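Local coordinates for TipC2 (PDB 6DHX), which probably protects Streptococcus intermedius as an immunity protein against an antibacterial toxin exported by the type VII secretion system, at residues N16-E28 with W170-G184. Sequence-based numbering, arbitrary orientation.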
loop_
_atom_site.group_PDB
_atom_site.type_symbol
_atom_site.label_atom_id
_atom_site.label_comp_id
_atom_site.label_asym_id
_atom_site.label_seq_id
_atom_site.Cartn_x
_atom_site.Cartn_y
_atom_site.Cartn_z
ATOM N N ASN A 16 9.216 -21.081 8.526
ATOM C CA ASN A 16 8.925 -19.665 8.385
ATOM C C ASN A 16 7.692 -19.464 7.522
ATOM O O ASN A 16 7.659 -18.647 6.611
ATOM C CB ASN A 16 10.166 -18.928 7.856
ATOM C CG ASN A 16 11.263 -18.786 8.946
ATOM O OD1 ASN A 16 11.040 -18.217 10.014
ATOM N ND2 ASN A 16 12.411 -19.338 8.687
ATOM N N GLN A 17 6.635 -20.186 7.859
ATOM C CA GLN A 17 5.338 -19.931 7.249
ATOM C C GLN A 17 4.865 -18.509 7.567
ATOM O O GLN A 17 5.159 -17.984 8.648
ATOM C CB GLN A 17 4.318 -20.931 7.803
ATOM C CG GLN A 17 4.517 -22.336 7.240
ATOM C CD GLN A 17 3.622 -23.343 7.941
ATOM O OE1 GLN A 17 3.642 -23.461 9.173
ATOM N NE2 GLN A 17 2.815 -24.060 7.161
ATOM N N PRO A 18 4.060 -17.910 6.684
ATOM C CA PRO A 18 3.464 -16.602 6.976
ATOM C C PRO A 18 2.659 -16.618 8.265
ATOM O O PRO A 18 1.965 -17.584 8.579
ATOM C CB PRO A 18 2.544 -16.350 5.775
ATOM C CG PRO A 18 3.161 -17.244 4.667
ATOM C CD PRO A 18 3.651 -18.436 5.367
ATOM N N LYS A 19 2.776 -15.523 9.021
ATOM C CA LYS A 19 2.033 -15.370 10.278
ATOM C C LYS A 19 0.829 -14.441 10.121
ATOM O O LYS A 19 -0.035 -14.386 11.027
ATOM C CB LYS A 19 2.963 -14.853 11.404
ATOM C CG LYS A 19 4.016 -15.870 11.904
ATOM C CD LYS A 19 4.519 -15.515 13.312
ATOM C CE LYS A 19 5.691 -16.390 13.770
ATOM N NZ LYS A 19 5.927 -16.268 15.287
ATOM N N ASN A 20 0.734 -13.760 8.995
ATOM C CA ASN A 20 -0.362 -12.856 8.688
ATOM C C ASN A 20 -0.435 -12.668 7.173
ATOM O O ASN A 20 0.433 -13.125 6.413
ATOM C CB ASN A 20 -0.157 -11.499 9.397
ATOM C CG ASN A 20 1.149 -10.875 9.004
ATOM O OD1 ASN A 20 1.332 -10.543 7.833
ATOM N ND2 ASN A 20 2.081 -10.748 9.967
ATOM N N ILE A 21 -1.462 -11.928 6.736
ATOM C CA ILE A 21 -1.726 -11.811 5.313
ATOM C C ILE A 21 -0.633 -11.036 4.604
ATOM O O ILE A 21 -0.383 -11.275 3.410
ATOM C CB ILE A 21 -3.113 -11.164 5.073
ATOM C CG1 ILE A 21 -3.509 -11.300 3.611
ATOM C CG2 ILE A 21 -3.118 -9.661 5.553
ATOM C CD1 ILE A 21 -5.034 -11.071 3.380
ATOM N N PHE A 22 0.053 -10.125 5.297
ATOM C CA PHE A 22 1.120 -9.358 4.659
ATOM C C PHE A 22 2.357 -10.229 4.452
ATOM O O PHE A 22 3.011 -10.123 3.414
ATOM C CB PHE A 22 1.462 -8.106 5.497
ATOM C CG PHE A 22 0.219 -7.268 5.758
ATOM C CD1 PHE A 22 -0.358 -6.544 4.703
ATOM C CD2 PHE A 22 -0.426 -7.332 6.966
ATOM C CE1 PHE A 22 -1.567 -5.855 4.879
ATOM C CE2 PHE A 22 -1.658 -6.639 7.163
ATOM C CZ PHE A 22 -2.211 -5.903 6.106
ATOM N N ASP A 23 2.695 -11.075 5.431
ATOM C CA ASP A 23 3.738 -12.088 5.199
ATOM C C ASP A 23 3.393 -12.939 3.981
ATOM O O ASP A 23 4.270 -13.351 3.220
ATOM C CB ASP A 23 3.874 -13.061 6.377
ATOM C CG ASP A 23 4.565 -12.479 7.594
ATOM O OD1 ASP A 23 5.351 -11.509 7.517
ATOM O OD2 ASP A 23 4.334 -13.062 8.695
ATOM N N GLU A 24 2.130 -13.326 3.857
ATOM C CA GLU A 24 1.751 -14.205 2.766
ATOM C C GLU A 24 1.995 -13.525 1.417
ATOM O O GLU A 24 2.605 -14.103 0.502
ATOM C CB GLU A 24 0.281 -14.587 2.991
ATOM C CG GLU A 24 -0.265 -15.647 2.159
ATOM C CD GLU A 24 -1.735 -15.866 2.526
ATOM O OE1 GLU A 24 -2.549 -15.044 2.054
ATOM O OE2 GLU A 24 -2.026 -16.823 3.289
ATOM N N ILE A 25 1.564 -12.274 1.289
ATOM C CA ILE A 25 1.822 -11.502 0.071
ATOM C C ILE A 25 3.325 -11.332 -0.168
ATOM O O ILE A 25 3.805 -11.521 -1.298
ATOM C CB ILE A 25 1.130 -10.127 0.131
ATOM C CG1 ILE A 25 -0.405 -10.286 0.184
ATOM C CG2 ILE A 25 1.538 -9.281 -1.102
ATOM C CD1 ILE A 25 -1.167 -8.948 0.659
ATOM N N TYR A 26 4.067 -10.959 0.877
ATOM C CA TYR A 26 5.506 -10.741 0.734
ATOM C C TYR A 26 6.191 -12.031 0.275
ATOM O O TYR A 26 6.975 -12.035 -0.691
ATOM C CB TYR A 26 6.086 -10.258 2.078
ATOM C CG TYR A 26 7.577 -10.019 2.049
ATOM C CD1 TYR A 26 8.474 -11.087 2.201
ATOM C CD2 TYR A 26 8.103 -8.713 1.890
ATOM C CE1 TYR A 26 9.848 -10.856 2.157
ATOM C CE2 TYR A 26 9.483 -8.489 1.844
ATOM C CZ TYR A 26 10.332 -9.557 1.985
ATOM O OH TYR A 26 11.682 -9.398 1.971
ATOM N N GLN A 27 5.904 -13.139 0.970
ATOM C CA GLN A 27 6.633 -14.383 0.688
ATOM C C GLN A 27 6.244 -14.962 -0.655
ATOM O O GLN A 27 7.088 -15.523 -1.361
ATOM C CB GLN A 27 6.374 -15.397 1.815
ATOM C CG GLN A 27 7.039 -14.893 3.120
ATOM C CD GLN A 27 6.820 -15.784 4.330
ATOM O OE1 GLN A 27 6.646 -15.268 5.439
ATOM N NE2 GLN A 27 6.838 -17.127 4.149
ATOM N N GLU A 28 4.955 -14.915 -1.003
ATOM C CA GLU A 28 4.611 -15.500 -2.298
ATOM C C GLU A 28 5.139 -14.625 -3.426
ATOM O O GLU A 28 5.523 -15.159 -4.478
ATOM C CB GLU A 28 3.107 -15.677 -2.400
ATOM C CG GLU A 28 2.602 -16.311 -3.711
ATOM C CD GLU A 28 2.974 -17.774 -3.925
ATOM O OE1 GLU A 28 3.506 -18.442 -3.017
ATOM O OE2 GLU A 28 2.658 -18.254 -5.033
ATOM N N TRP A 170 -6.028 -9.967 -3.520
ATOM C CA TRP A 170 -5.054 -10.997 -3.157
ATOM C C TRP A 170 -5.735 -12.331 -2.934
ATOM O O TRP A 170 -5.288 -13.375 -3.444
ATOM C CB TRP A 170 -4.324 -10.591 -1.859
ATOM C CG TRP A 170 -3.386 -11.684 -1.412
ATOM C CD1 TRP A 170 -3.511 -12.504 -0.306
ATOM C CD2 TRP A 170 -2.191 -12.100 -2.096
ATOM N NE1 TRP A 170 -2.452 -13.401 -0.272
ATOM C CE2 TRP A 170 -1.632 -13.175 -1.348
ATOM C CE3 TRP A 170 -1.539 -11.654 -3.258
ATOM C CZ2 TRP A 170 -0.429 -13.807 -1.716
ATOM C CZ3 TRP A 170 -0.313 -12.298 -3.641
ATOM C CH2 TRP A 170 0.211 -13.352 -2.870
ATOM N N CYS A 171 -6.844 -12.315 -2.169
ATOM C CA CYS A 171 -7.547 -13.572 -1.893
ATOM C C CYS A 171 -8.234 -14.148 -3.133
ATOM O O CYS A 171 -8.559 -15.343 -3.136
ATOM C CB CYS A 171 -8.576 -13.398 -0.739
ATOM S SG CYS A 171 -7.664 -12.943 0.836
ATOM N N SER A 172 -8.356 -13.380 -4.215
ATOM C CA SER A 172 -8.892 -13.923 -5.462
ATOM C C SER A 172 -7.840 -14.624 -6.315
ATOM O O SER A 172 -8.215 -15.381 -7.217
ATOM C CB SER A 172 -9.523 -12.804 -6.308
ATOM O OG SER A 172 -8.546 -12.067 -7.019
ATOM N N ILE A 173 -6.546 -14.362 -6.094
ATOM C CA ILE A 173 -5.506 -15.037 -6.880
ATOM C C ILE A 173 -4.665 -16.004 -6.057
ATOM O O ILE A 173 -3.934 -16.812 -6.645
ATOM C CB ILE A 173 -4.576 -14.021 -7.566
ATOM C CG1 ILE A 173 -3.804 -13.244 -6.494
ATOM C CG2 ILE A 173 -5.379 -13.076 -8.418
ATOM C CD1 ILE A 173 -2.813 -12.275 -7.115
ATOM N N TYR A 174 -4.762 -15.972 -4.736
ATOM C CA TYR A 174 -4.014 -16.840 -3.835
ATOM C C TYR A 174 -4.968 -17.435 -2.801
ATOM O O TYR A 174 -5.795 -16.713 -2.250
ATOM C CB TYR A 174 -2.919 -16.021 -3.121
ATOM C CG TYR A 174 -2.021 -16.891 -2.287
ATOM C CD1 TYR A 174 -1.027 -17.656 -2.902
ATOM C CD2 TYR A 174 -2.168 -16.964 -0.900
ATOM C CE1 TYR A 174 -0.204 -18.460 -2.180
ATOM C CE2 TYR A 174 -1.339 -17.798 -0.143
ATOM C CZ TYR A 174 -0.346 -18.534 -0.809
ATOM O OH TYR A 174 0.513 -19.380 -0.142
ATOM N N LYS A 175 -4.855 -18.738 -2.525
ATOM C CA LYS A 175 -5.739 -19.353 -1.520
ATOM C C LYS A 175 -5.217 -18.986 -0.127
ATOM O O LYS A 175 -4.471 -19.714 0.525
ATOM C CB LYS A 175 -5.847 -20.859 -1.735
ATOM C CG LYS A 175 -7.104 -21.432 -1.076
ATOM C CD LYS A 175 -7.063 -22.949 -1.058
ATOM C CE LYS A 175 -8.267 -23.543 -0.373
ATOM N NZ LYS A 175 -8.163 -25.035 -0.458
ATOM N N SER A 176 -5.613 -17.806 0.333
ATOM C CA SER A 176 -5.048 -17.247 1.559
ATOM C C SER A 176 -5.475 -18.041 2.789
ATOM O O SER A 176 -6.589 -18.574 2.864
ATOM C CB SER A 176 -5.492 -15.782 1.725
ATOM O OG SER A 176 -4.945 -15.198 2.915
ATOM N N LYS A 177 -4.588 -18.106 3.774
ATOM C CA LYS A 177 -4.953 -18.608 5.099
ATOM C C LYS A 177 -5.494 -17.491 5.997
ATOM O O LYS A 177 -5.895 -17.757 7.150
ATOM C CB LYS A 177 -3.743 -19.275 5.737
ATOM C CG LYS A 177 -3.268 -20.465 4.915
ATOM C CD LYS A 177 -2.260 -21.312 5.662
ATOM C CE LYS A 177 -2.177 -22.718 5.045
ATOM N NZ LYS A 177 -1.045 -23.496 5.626
ATOM N N TYR A 178 -5.571 -16.283 5.463
ATOM C CA TYR A 178 -6.044 -15.112 6.202
ATOM C C TYR A 178 -7.174 -14.501 5.378
ATOM O O TYR A 178 -7.680 -15.105 4.426
ATOM C CB TYR A 178 -4.856 -14.169 6.441
ATOM C CG TYR A 178 -3.747 -14.881 7.193
ATOM C CD1 TYR A 178 -3.868 -15.136 8.551
ATOM C CD2 TYR A 178 -2.587 -15.323 6.535
ATOM C CE1 TYR A 178 -2.892 -15.823 9.250
ATOM C CE2 TYR A 178 -1.606 -16.009 7.245
ATOM C CZ TYR A 178 -1.745 -16.235 8.585
ATOM O OH TYR A 178 -0.773 -16.917 9.310
ATOM N N SER A 179 -7.546 -13.264 5.687
ATOM C CA SER A 179 -8.623 -12.616 4.956
ATOM C C SER A 179 -8.580 -11.125 5.252
ATOM O O SER A 179 -7.897 -10.687 6.184
ATOM C CB SER A 179 -9.988 -13.204 5.346
ATOM O OG SER A 179 -10.454 -12.625 6.552
ATOM N N PRO A 180 -9.325 -10.320 4.498
ATOM C CA PRO A 180 -9.378 -8.873 4.796
ATOM C C PRO A 180 -9.965 -8.544 6.140
ATOM O O PRO A 180 -9.796 -7.410 6.603
ATOM C CB PRO A 180 -10.270 -8.315 3.679
ATOM C CG PRO A 180 -10.037 -9.305 2.502
ATOM C CD PRO A 180 -10.017 -10.644 3.241
ATOM N N LYS A 181 -10.721 -9.447 6.759
ATOM C CA LYS A 181 -11.241 -9.152 8.089
ATOM C C LYS A 181 -10.484 -9.895 9.187
ATOM O O LYS A 181 -10.774 -9.695 10.364
ATOM C CB LYS A 181 -12.739 -9.439 8.166
ATOM C CG LYS A 181 -13.105 -10.885 8.002
ATOM C CD LYS A 181 -14.503 -11.147 8.592
ATOM C CE LYS A 181 -15.206 -12.279 7.861
ATOM N NZ LYS A 181 -16.589 -12.484 8.373
ATOM N N ASP A 182 -9.480 -10.706 8.842
ATOM C CA ASP A 182 -8.672 -11.353 9.878
ATOM C C ASP A 182 -7.254 -11.433 9.337
ATOM O O ASP A 182 -6.910 -12.374 8.607
ATOM C CB ASP A 182 -9.151 -12.734 10.276
ATOM C CG ASP A 182 -8.157 -13.420 11.221
ATOM O OD1 ASP A 182 -7.439 -12.701 12.000
ATOM O OD2 ASP A 182 -8.050 -14.666 11.133
ATOM N N TYR A 183 -6.444 -10.447 9.707
ATOM C CA TYR A 183 -5.114 -10.372 9.106
ATOM C C TYR A 183 -4.170 -11.443 9.635
ATOM O O TYR A 183 -3.146 -11.698 8.998
ATOM C CB TYR A 183 -4.460 -9.023 9.426
ATOM C CG TYR A 183 -5.026 -7.801 8.758
ATOM C CD1 TYR A 183 -5.935 -7.896 7.702
ATOM C CD2 TYR A 183 -4.612 -6.541 9.165
ATOM C CE1 TYR A 183 -6.424 -6.755 7.080
ATOM C CE2 TYR A 183 -5.086 -5.393 8.566
ATOM C CZ TYR A 183 -5.987 -5.493 7.539
ATOM O OH TYR A 183 -6.435 -4.327 6.972
ATOM N N GLY A 184 -4.432 -11.992 10.822
ATOM C CA GLY A 184 -3.470 -12.861 11.476
ATOM C C GLY A 184 -2.669 -12.127 12.534
ATOM O O GLY A 184 -3.147 -11.148 13.111
#
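Glu24 reaches from helix 21-32 toward the end of helix 151-173 and the chain that follows it, and its carboxylate takes three hydrogen bonds there. Its CB points toward that chain. CG lies anti to the backbone N (chi1 -170°) and rests 3.3 Å from Tyr174 CE2. The extended chain then carries CD past the same ring carbon. Glu24 OE1 accepts two bonds. Ser176 OG donates to the syn lone pair of Glu24 OE1 at 2.6 Å. Trp170 NE1 donates to Glu24 OE1 from the anti side at 2.8 Å, in the plane of the indole. Glu24 OE2 turns its syn lone pair to Lys177 N, 2.9 Å away, in a nearly straight bond of 167°. Ser176 OG also accepts from Tyr178 N, an ST turn that fixes the hydroxyl facing Glu24 OE1.

The Trp170 ring sits as a knob among Ile21, Glu24, Ile25 and Glu28. Ile25 CG1 lies over one face, 3.4 Å from the centroid of the five-membered ring. Tyr174 CB lies against the opposite face, toward its rim.

At the start of the helix, Tyr178 lays one ring face over Asn20 CA, a CH-pi contact. Its hydroxyl donates to Pro18 O from above the carbonyl plane. Asn20 is the N-cap, and its OD1 accepts from Asp23 N. A single beta bridge joins Asn20 to Gly184, beside the bond from Ile21 N to Tyr183 O. Beyond it, Phe22 sets its ring edge against the face of Tyr183 in a T-shaped pair, planes at 81°. Asn163 and Tyr158 of helix 151-173 bind the Tyr183 hydroxyl.

The contact thus fastens the N-terminal helix to the end of helix 151-173 and the chain after it. With three donors on its buried carboxylate, Glu24 is probably ionised.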